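C2 domain protein (Scophthalmus maximus, PDB 3W56) binds calcium ions through a C2 domain of the kind found in perforin, and probably associates with membranes, with pore-type channel activity assigned only tentatively. Local coordinates at residues Y45-C50 and L55-V60; C102-K107 and H111-Y116. All blocks are in the same frame, centred on the assembly; numbering follows the deposited sequence.

Contact 1 (Y45-C50 and L55-V60); sequences YVKVFC and LGETSV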
ATOM      1  N   TYR A  45       6.467   4.459   4.272  1.00 12.33           N
ATOM      2  CA  TYR A  45       5.060   4.514   4.470  1.00 12.26           C
ATOM      3  C   TYR A  45       4.382   4.207   3.164  1.00 11.68           C
ATOM      4  O   TYR A  45       4.995   4.253   2.067  1.00 17.43           O
ATOM      5  CB  TYR A  45       4.581   5.885   5.101  1.00 13.19           C
ATOM      6  CG  TYR A  45       4.683   7.110   4.179  1.00 17.90           C
ATOM      7  CD1 TYR A  45       3.553   7.620   3.584  1.00 14.49           C
ATOM      8  CD2 TYR A  45       5.887   7.714   3.956  1.00 15.40           C
ATOM      9  CE1 TYR A  45       3.622   8.737   2.712  1.00 16.12           C
ATOM     10  CE2 TYR A  45       5.986   8.835   3.147  1.00 16.74           C
ATOM     11  CZ  TYR A  45       4.850   9.323   2.530  1.00 14.35           C
ATOM     12  OH  TYR A  45       4.888  10.453   1.712  1.00 16.33           O
ATOM     13  N   VAL A  46       3.097   3.897   3.252  1.00 11.63           N
ATOM     14  CA  VAL A  46       2.272   3.505   2.100  1.00 11.01           C
ATOM     15  C   VAL A  46       1.064   4.394   1.883  1.00 16.22           C
ATOM     16  O   VAL A  46       0.301   4.697   2.819  1.00 13.12           O
ATOM     17  CB  VAL A  46       1.802   2.028   2.263  1.00 11.72           C
ATOM     18  CG1 VAL A  46       1.134   1.530   1.010  1.00 13.73           C
ATOM     19  CG2 VAL A  46       3.018   1.159   2.639  1.00 11.83           C
ATOM     20  N   LYS A  47       0.882   4.821   0.634  1.00 13.24           N
ATOM     21  CA  LYS A  47      -0.289   5.625   0.271  1.00 19.26           C
ATOM     22  C   LYS A  47      -1.246   4.724  -0.435  1.00 16.35           C
ATOM     23  O   LYS A  47      -0.833   3.871  -1.268  1.00 15.96           O
ATOM     24  CB  LYS A  47       0.085   6.771  -0.662  1.00 23.49           C
ATOM     25  CG  LYS A  47       0.959   7.877  -0.078  1.00 22.51           C
ATOM     26  CD  LYS A  47       0.760   9.163  -0.977  1.00 16.75           C
ATOM     27  CE  LYS A  47       1.922  10.103  -0.784  1.00 28.58           C
ATOM     28  NZ  LYS A  47       1.878  11.235  -1.799  1.00 35.11           N
ATOM     29  N   VAL A  48      -2.526   4.887  -0.154  1.00 10.66           N
ATOM     30  CA  VAL A  48      -3.592   3.979  -0.578  1.00  9.43           C
ATOM     31  C   VAL A  48      -4.709   4.760  -1.217  1.00 14.99           C
ATOM     32  O   VAL A  48      -5.342   5.667  -0.579  1.00 15.66           O
ATOM     33  CB  VAL A  48      -4.225   3.199   0.600  1.00 11.24           C
ATOM     34  CG1 VAL A  48      -5.229   2.197   0.146  1.00 11.50           C
ATOM     35  CG2 VAL A  48      -3.111   2.494   1.381  1.00 11.59           C
ATOM     36  N   PHE A  49      -4.951   4.395  -2.466  1.00 15.57           N
ATOM     37  CA  PHE A  49      -6.070   4.953  -3.234  1.00 19.59           C
ATOM     38  C   PHE A  49      -6.970   3.832  -3.712  1.00 25.25           C
ATOM     39  O   PHE A  49      -6.514   2.741  -4.095  1.00 16.54           O
ATOM     40  CB  PHE A  49      -5.559   5.713  -4.468  1.00 16.38           C
ATOM     41  CG  PHE A  49      -4.525   6.763  -4.149  1.00 16.76           C
ATOM     42  CD1 PHE A  49      -4.887   8.093  -3.981  1.00 27.36           C
ATOM     43  CD2 PHE A  49      -3.196   6.397  -3.980  1.00 16.73           C
ATOM     44  CE1 PHE A  49      -3.902   9.056  -3.680  1.00 27.58           C
ATOM     45  CE2 PHE A  49      -2.194   7.326  -3.706  1.00 20.75           C
ATOM     46  CZ  PHE A  49      -2.560   8.681  -3.536  1.00 33.38           C
ATOM     47  N   CYS A  50      -8.263   4.093  -3.693  1.00 23.27           N
ATOM     48  CA  CYS A  50      -9.179   3.194  -4.354  1.00 16.84           C
ATOM     49  C   CYS A  50      -9.894   3.989  -5.423  1.00 23.79           C
ATOM     50  O   CYS A  50     -10.742   4.851  -5.087  1.00 25.50           O
ATOM     51  CB  CYS A  50     -10.220   2.644  -3.376  1.00 21.71           C
ATOM     52  SG  CYS A  50     -11.230   1.415  -4.212  1.00 28.50           S
ATOM     53  N   LEU A  55      -7.717   6.914   0.172  1.00 24.26           N
ATOM     54  CA  LEU A  55      -8.082   6.208   1.397  1.00 24.71           C
ATOM     55  C   LEU A  55      -7.233   6.545   2.632  1.00 14.32           C
ATOM     56  O   LEU A  55      -7.654   6.284   3.771  1.00 22.59           O
ATOM     57  CB  LEU A  55      -8.070   4.701   1.150  1.00 14.53           C
ATOM     58  CG  LEU A  55      -9.068   4.210   0.137  1.00 23.24           C
ATOM     59  CD1 LEU A  55      -9.096   2.710   0.187  1.00 19.04           C
ATOM     60  CD2 LEU A  55     -10.497   4.767   0.432  1.00 21.20           C
ATOM     61  N   GLY A  56      -6.083   7.194   2.424  1.00 20.41           N
ATOM     62  CA  GLY A  56      -5.161   7.475   3.504  1.00 21.25           C
ATOM     63  C   GLY A  56      -3.739   6.953   3.311  1.00 20.30           C
ATOM     64  O   GLY A  56      -3.310   6.601   2.202  1.00 18.14           O
ATOM     65  N   GLU A  57      -2.969   7.014   4.377  1.00 13.91           N
ATOM     66  CA  GLU A  57      -1.606   6.535   4.327  1.00 22.39           C
ATOM     67  C   GLU A  57      -1.296   5.897   5.650  1.00 22.05           C
ATOM     68  O   GLU A  57      -1.925   6.231   6.684  1.00 19.53           O
ATOM     69  CB  GLU A  57      -0.579   7.619   3.948  1.00 28.77           C
ATOM     70  CG  GLU A  57      -0.824   9.004   4.444  1.00 27.93           C
ATOM     71  CD  GLU A  57       0.261   9.978   3.937  1.00 17.72           C
ATOM     72  OE1 GLU A  57       1.184  10.286   4.736  1.00 29.79           O
ATOM     73  OE2 GLU A  57       0.206  10.404   2.742  1.00 30.28           O
ATOM     74  N   THR A  58      -0.375   4.928   5.617  1.00 13.71           N
ATOM     75  CA  THR A  58       0.191   4.513   6.880  1.00 13.88           C
ATOM     76  C   THR A  58       1.047   5.569   7.578  1.00 16.08           C
ATOM     77  O   THR A  58       1.576   6.481   6.958  1.00 19.09           O
ATOM     78  CB  THR A  58       1.115   3.285   6.726  1.00 10.07           C
ATOM     79  OG1 THR A  58       2.333   3.603   6.009  1.00 13.36           O
ATOM     80  CG2 THR A  58       0.380   2.151   5.983  1.00 12.93           C
ATOM     81  N   SER A  59       1.265   5.317   8.867  1.00 14.94           N
ATOM     82  CA  SER A  59       2.363   5.923   9.594  1.00 20.09           C
ATOM     83  C   SER A  59       3.730   5.543   8.999  1.00 19.35           C
ATOM     84  O   SER A  59       3.882   4.599   8.201  1.00 14.47           O
ATOM     85  CB  SER A  59       2.258   5.590  11.109  1.00 15.76           C
ATOM     86  OG  SER A  59       2.532   4.186  11.357  1.00 17.99           O
ATOM     87  N   VAL A  60       4.728   6.356   9.302  1.00 17.33           N
ATOM     88  CA  VAL A  60       6.093   6.122   8.911  1.00 18.40           C
ATOM     89  C   VAL A  60       6.725   5.097   9.840  1.00 18.65           C
ATOM     90  O   VAL A  60       6.654   5.174  11.095  1.00 18.30           O
ATOM     91  CB  VAL A  60       6.921   7.413   8.899  1.00 22.37           C
ATOM     92  CG1 VAL A  60       8.345   7.080   8.507  1.00 22.31           C
ATOM     93  CG2 VAL A  60       6.269   8.404   7.960  1.00 23.42           C
TER

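Contact 2 (C102-K107 and H111-Y116); sequences CQRQIK and HEHDCY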
ATOM      1  N   CYS A 102       2.004   0.455  -7.341  1.00 18.36           N
ATOM      2  CA  CYS A 102       1.264  -0.641  -7.947  0.58 20.35           C
ATOM      3  C   CYS A 102      -0.206  -0.370  -8.081  1.00 23.45           C
ATOM      4  O   CYS A 102      -0.861   0.296  -7.227  1.00 18.05           O
ATOM      5  CB  CYS A 102       1.537  -1.971  -7.276  0.58 19.29           C
ATOM      6  SG  CYS A 102       3.269  -2.311  -7.454  0.58 20.85           S
ATOM      7  N   GLN A 103      -0.697  -0.858  -9.200  1.00 17.81           N
ATOM      8  CA  GLN A 103      -2.059  -0.681  -9.629  1.00 18.26           C
ATOM      9  C   GLN A 103      -2.664  -2.027  -9.946  1.00 24.62           C
ATOM     10  O   GLN A 103      -2.054  -2.881 -10.634  1.00 18.79           O
ATOM     11  CB  GLN A 103      -2.077   0.179 -10.870  1.00 22.13           C
ATOM     12  CG  GLN A 103      -1.698   1.618 -10.593  1.00 32.90           C
ATOM     13  CD  GLN A 103      -2.084   2.531 -11.749  1.00 38.63           C
ATOM     14  OE1 GLN A 103      -2.863   3.471 -11.573  1.00 45.25           O
ATOM     15  NE2 GLN A 103      -1.549   2.244 -12.939  1.00 46.24           N
ATOM     16  N   ARG A 104      -3.879  -2.217  -9.465  1.00 19.59           N
ATOM     17  CA  ARG A 104      -4.552  -3.490  -9.614  1.00 24.56           C
ATOM     18  C   ARG A 104      -6.074  -3.305  -9.642  1.00 23.85           C
ATOM     19  O   ARG A 104      -6.614  -2.601  -8.807  1.00 19.66           O
ATOM     20  CB  ARG A 104      -4.178  -4.347  -8.421  1.00 24.27           C
ATOM     21  CG  ARG A 104      -4.972  -5.564  -8.290  1.00 24.72           C
ATOM     22  CD  ARG A 104      -4.351  -6.412  -7.257  1.00 23.05           C
ATOM     23  NE  ARG A 104      -2.941  -6.700  -7.488  1.00 21.72           N
ATOM     24  CZ  ARG A 104      -2.479  -7.498  -8.468  1.00 29.84           C
ATOM     25  NH1 ARG A 104      -3.324  -8.087  -9.317  1.00 25.91           N
ATOM     26  NH2 ARG A 104      -1.163  -7.726  -8.593  1.00 22.53           N
ATOM     27  N   GLN A 105      -6.755  -3.982 -10.556  1.00 23.93           N
ATOM     28  CA  GLN A 105      -8.212  -3.948 -10.524  1.00 27.71           C
ATOM     29  C   GLN A 105      -8.688  -4.894  -9.443  1.00 23.63           C
ATOM     30  O   GLN A 105      -8.289  -6.058  -9.396  1.00 22.84           O
ATOM     31  CB  GLN A 105      -8.798  -4.356 -11.862  1.00 29.16           C
ATOM     32  CG  GLN A 105      -9.213  -3.179 -12.762  1.00 31.60           C
ATOM     33  CD  GLN A 105      -9.582  -3.628 -14.174  1.00 34.71           C
ATOM     34  OE1 GLN A 105      -9.246  -4.761 -14.605  1.00 43.80           O
ATOM     35  NE2 GLN A 105     -10.283  -2.765 -14.900  1.00 33.30           N
ATOM     36  N   ILE A 106      -9.552  -4.401  -8.550  1.00 16.48           N
ATOM     37  CA  ILE A 106      -9.992  -5.250  -7.462  1.00 16.57           C
ATOM     38  C   ILE A 106     -11.171  -6.153  -7.851  1.00 18.75           C
ATOM     39  O   ILE A 106     -12.054  -5.765  -8.624  1.00 20.54           O
ATOM     40  CB  ILE A 106     -10.335  -4.419  -6.240  1.00 12.50           C
ATOM     41  CG1 ILE A 106     -11.448  -3.433  -6.639  1.00 18.48           C
ATOM     42  CG2 ILE A 106      -9.120  -3.634  -5.824  1.00 16.96           C
ATOM     43  CD1 ILE A 106     -12.091  -2.705  -5.439  1.00 16.52           C
ATOM     44  N   LYS A 107     -11.128  -7.363  -7.326  1.00 16.96           N
ATOM     45  CA  LYS A 107     -12.035  -8.449  -7.645  1.00 17.44           C
ATOM     46  C   LYS A 107     -12.659  -8.935  -6.359  1.00 23.25           C
ATOM     47  O   LYS A 107     -12.010  -8.929  -5.296  1.00 20.42           O
ATOM     48  CB  LYS A 107     -11.286  -9.583  -8.317  1.00 25.11           C
ATOM     49  CG  LYS A 107     -10.491  -9.096  -9.477  1.00 22.83           C
ATOM     50  CD  LYS A 107     -11.363  -8.710 -10.650  1.00 23.39           C
ATOM     51  CE  LYS A 107     -10.495  -7.865 -11.592  1.00 31.76           C
ATOM     52  NZ  LYS A 107     -10.790  -8.091 -13.042  1.00 30.03           N
ATOM     53  N   HIS A 111      -7.628 -11.698  -1.495  1.00 15.05           N
ATOM     54  CA  HIS A 111      -6.480 -11.874  -2.441  1.00 13.44           C
ATOM     55  C   HIS A 111      -5.186 -11.485  -1.752  1.00 14.85           C
ATOM     56  O   HIS A 111      -5.154 -10.505  -1.001  1.00 15.48           O
ATOM     57  CB  HIS A 111      -6.690 -10.982  -3.681  1.00 18.30           C
ATOM     58  CG  HIS A 111      -7.991 -11.257  -4.350  1.00 22.21           C
ATOM     59  ND1 HIS A 111      -8.171 -12.335  -5.201  1.00 22.69           N
ATOM     60  CD2 HIS A 111      -9.208 -10.686  -4.194  1.00 18.28           C
ATOM     61  CE1 HIS A 111      -9.439 -12.380  -5.576  1.00 26.86           C
ATOM     62  NE2 HIS A 111     -10.086 -11.391  -4.979  1.00 25.45           N
ATOM     63  N   GLU A 112      -4.125 -12.262  -1.968  1.00 15.14           N
ATOM     64  CA  GLU A 112      -2.795 -11.887  -1.529  1.00 15.87           C
ATOM     65  C   GLU A 112      -2.011 -11.490  -2.749  1.00 11.22           C
ATOM     66  O   GLU A 112      -2.016 -12.189  -3.808  1.00 15.65           O
ATOM     67  CB  GLU A 112      -2.083 -13.037  -0.828  1.00 14.27           C
ATOM     68  CG  GLU A 112      -2.840 -13.620   0.336  1.00 16.92           C
ATOM     69  CD  GLU A 112      -2.244 -14.958   0.763  1.00 21.49           C
ATOM     70  OE1 GLU A 112      -1.001 -14.998   0.956  1.00 23.84           O
ATOM     71  OE2 GLU A 112      -2.996 -15.954   0.863  1.00 22.75           O
ATOM     72  N   HIS A 113      -1.302 -10.383  -2.631  1.00  9.19           N
ATOM     73  CA  HIS A 113      -0.523  -9.858  -3.747  1.00 12.78           C
ATOM     74  C   HIS A 113       0.845  -9.331  -3.399  1.00 13.45           C
ATOM     75  O   HIS A 113       1.164  -9.030  -2.250  1.00 11.13           O
ATOM     76  CB  HIS A 113      -1.303  -8.727  -4.485  1.00 11.56           C
ATOM     77  CG  HIS A 113      -2.512  -9.214  -5.231  1.00 11.01           C
ATOM     78  ND1 HIS A 113      -2.400 -10.020  -6.355  1.00 16.69           N
ATOM     79  CD2 HIS A 113      -3.843  -9.025  -5.031  1.00 12.99           C
ATOM     80  CE1 HIS A 113      -3.614 -10.317  -6.791  1.00 21.33           C
ATOM     81  NE2 HIS A 113      -4.506  -9.722  -6.006  1.00 16.93           N
ATOM     82  N   ASP A 114       1.698  -9.267  -4.430  1.00 11.40           N
ATOM     83  CA  ASP A 114       3.007  -8.662  -4.330  1.00 11.67           C
ATOM     84  C   ASP A 114       3.094  -7.455  -5.227  1.00 17.09           C
ATOM     85  O   ASP A 114       2.565  -7.444  -6.377  1.00 19.53           O
ATOM     86  CB  ASP A 114       4.090  -9.645  -4.816  1.00 12.75           C
ATOM     87  CG  ASP A 114       4.008 -10.981  -4.100  1.00 19.83           C
ATOM     88  OD1 ASP A 114       4.189 -12.010  -4.764  1.00 29.63           O
ATOM     89  OD2 ASP A 114       3.770 -11.036  -2.869  1.00 19.52           O
ATOM     90  N   CYS A 115       3.773  -6.436  -4.726  1.00 12.11           N
ATOM     91  CA  CYS A 115       4.018  -5.245  -5.508  1.00 17.23           C
ATOM     92  C   CYS A 115       5.540  -4.944  -5.573  1.00 14.56           C
ATOM     93  O   CYS A 115       6.216  -4.670  -4.560  1.00 15.02           O
ATOM     94  CB  CYS A 115       3.204  -4.110  -4.897  1.00 16.35           C
ATOM     95  SG  CYS A 115       3.747  -2.597  -5.542  1.00 21.33           S
ATOM     96  N   TYR A 116       6.149  -5.004  -6.769  1.00 10.52           N
ATOM     97  CA  TYR A 116       7.560  -4.798  -6.813  1.00  9.63           C
ATOM     98  C   TYR A 116       7.925  -3.334  -6.910  1.00  9.35           C
ATOM     99  O   TYR A 116       7.365  -2.578  -7.724  1.00 19.23           O
ATOM    100  CB  TYR A 116       8.112  -5.590  -8.042  1.00  9.06           C
ATOM    101  CG  TYR A 116       7.624  -7.028  -8.009  1.00 10.08           C
ATOM    102  CD1 TYR A 116       8.234  -7.967  -7.166  1.00  9.53           C
ATOM    103  CD2 TYR A 116       6.496  -7.457  -8.751  1.00 12.17           C
ATOM    104  CE1 TYR A 116       7.744  -9.264  -7.037  1.00 12.15           C
ATOM    105  CE2 TYR A 116       5.986  -8.792  -8.627  1.00  8.55           C
ATOM    106  CZ  TYR A 116       6.647  -9.666  -7.776  1.00  7.66           C
ATOM    107  OH  TYR A 116       6.288 -10.954  -7.584  1.00 15.93           O
TER
HETATM  108  O   HOH W   1       0.365  -5.513  -6.886  1.00 14.72           O

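Contact 1 (Y45-C50 and L55-V60)
Strands 45-50 and 55-57 run antiparallel, their axes 4.8 Å apart at an angle of 173°, with Lys47 opposite Glu57 as a non-hydrogen-bonded pair and Val48 opposite Gly56 as a hydrogen-bonded one. Val48 N donates to Gly56 O at 3.0 Å, while Val48 O receives two weak bonds, from Leu55 N and Gly56 N. Past Glu57 the regular pairing gives way to a side chain: Val46 N donates to Thr58 OG1 (2.9 Å), and Thr58 N returns a bond to Val46 O. With OG1 lying between its own backbone N and carbonyl carbon (chi1 69°), Thr58 also donates from this hydroxyl to Ser59 O.

On the face of Lys47 and Glu57, the carboxylate sits obliquely by the Tyr45 ring, Glu57 OE1 3.5 Å from Tyr45 CE1 and the two planes 37° apart. The Lys47 chain runs alongside Glu57, but Lys47 NZ stays 4.9 Å from Glu57 OE2. Tyr45 OH bonds to Asp96. On the other face, Leu55 CD1 lies 3.7 Å from Cys50 CB and also packs on Val48 CG1. From strand 73-78 of the facing sheet, His75 touches Leu55 and Cys50, and Phe73 touches Val48.

Val60, in the loop after the edge strand, lies beside Asp43 and Glu91, which are calcium ligands. The Thr58 hydroxyl, both acceptor and donor, probably helps to set the direction in which the chain leaves the strand toward that site.

Contact 2 (C102-K107 and H111-Y116)
Arg104 starts out extended, CG anti to the backbone N, then bends at chi3 (-54°), and this turn lays its guanidinium flat against the ring of His113. The two planes are only 4° apart and their centres 3.5 Å apart, a slightly displaced stack in which Arg104 CZ lies 3.3 Å from His113 ND1 and Arg104 NE lies over the middle of the ring. Before the bend, Arg104 CD already rests on the same face, a CH-pi contact 3.7 Å from the ring centroid of His113. Although Arg104 NH2 is close to His113 ND1, the poor angle leaves this a stacking contact. NE is hydrogen-bonded to Tyr125 OH, and NH2 reaches a water that in turn donates to Asp114 O, 3.0 Å away.

In the C2 beta-sandwich two antiparallel sheets face each other, and each of these strands is an outermost strand of its sheet, 97-105 in one and 109-116 in the other. No backbone ladder joins them: their axes stay 8.0 Å apart at closest and the side chains bridge the gap. At one end the bridge is covalent. Cys102 SG stands beside its own backbone N and Cys115 SG beside its own carbonyl carbon, and the two sulfurs meet in a disulfide of 2.0 Å; Cys102 has two conformers, and this geometry is that of one of them.

At the other end, His111 turns the edge of its ring to the chain beyond the first strand, where His111 NE2 makes a weak bond to Lys107 O, 3.1 Å long and bent to 125°. The same NE2 has a stronger partner in Val108 O, and the ring of Tyr127 meets that of His111.

Contact 1 joins neighbours within one sheet, while contact 2 ties the far edge of that same sheet, strand 97-105, to strand 109-116 of the facing one. Their centres lie 15 Å apart, and contact 1 closes in the chain before contact 2 opens. Contact 1 is partly buried, with five of its twelve touching residues buried, and relies on bonds from the backbone, one of them to the Thr58 hydroxyl, with apolar side chains on its inward face. Contact 2 is a surface contact in which a disulfide, a guanidinium-imidazole stack and a water span two edge strands. Contact 1 approaches the calcium-binding loops through Val60; contact 2 lies away from them.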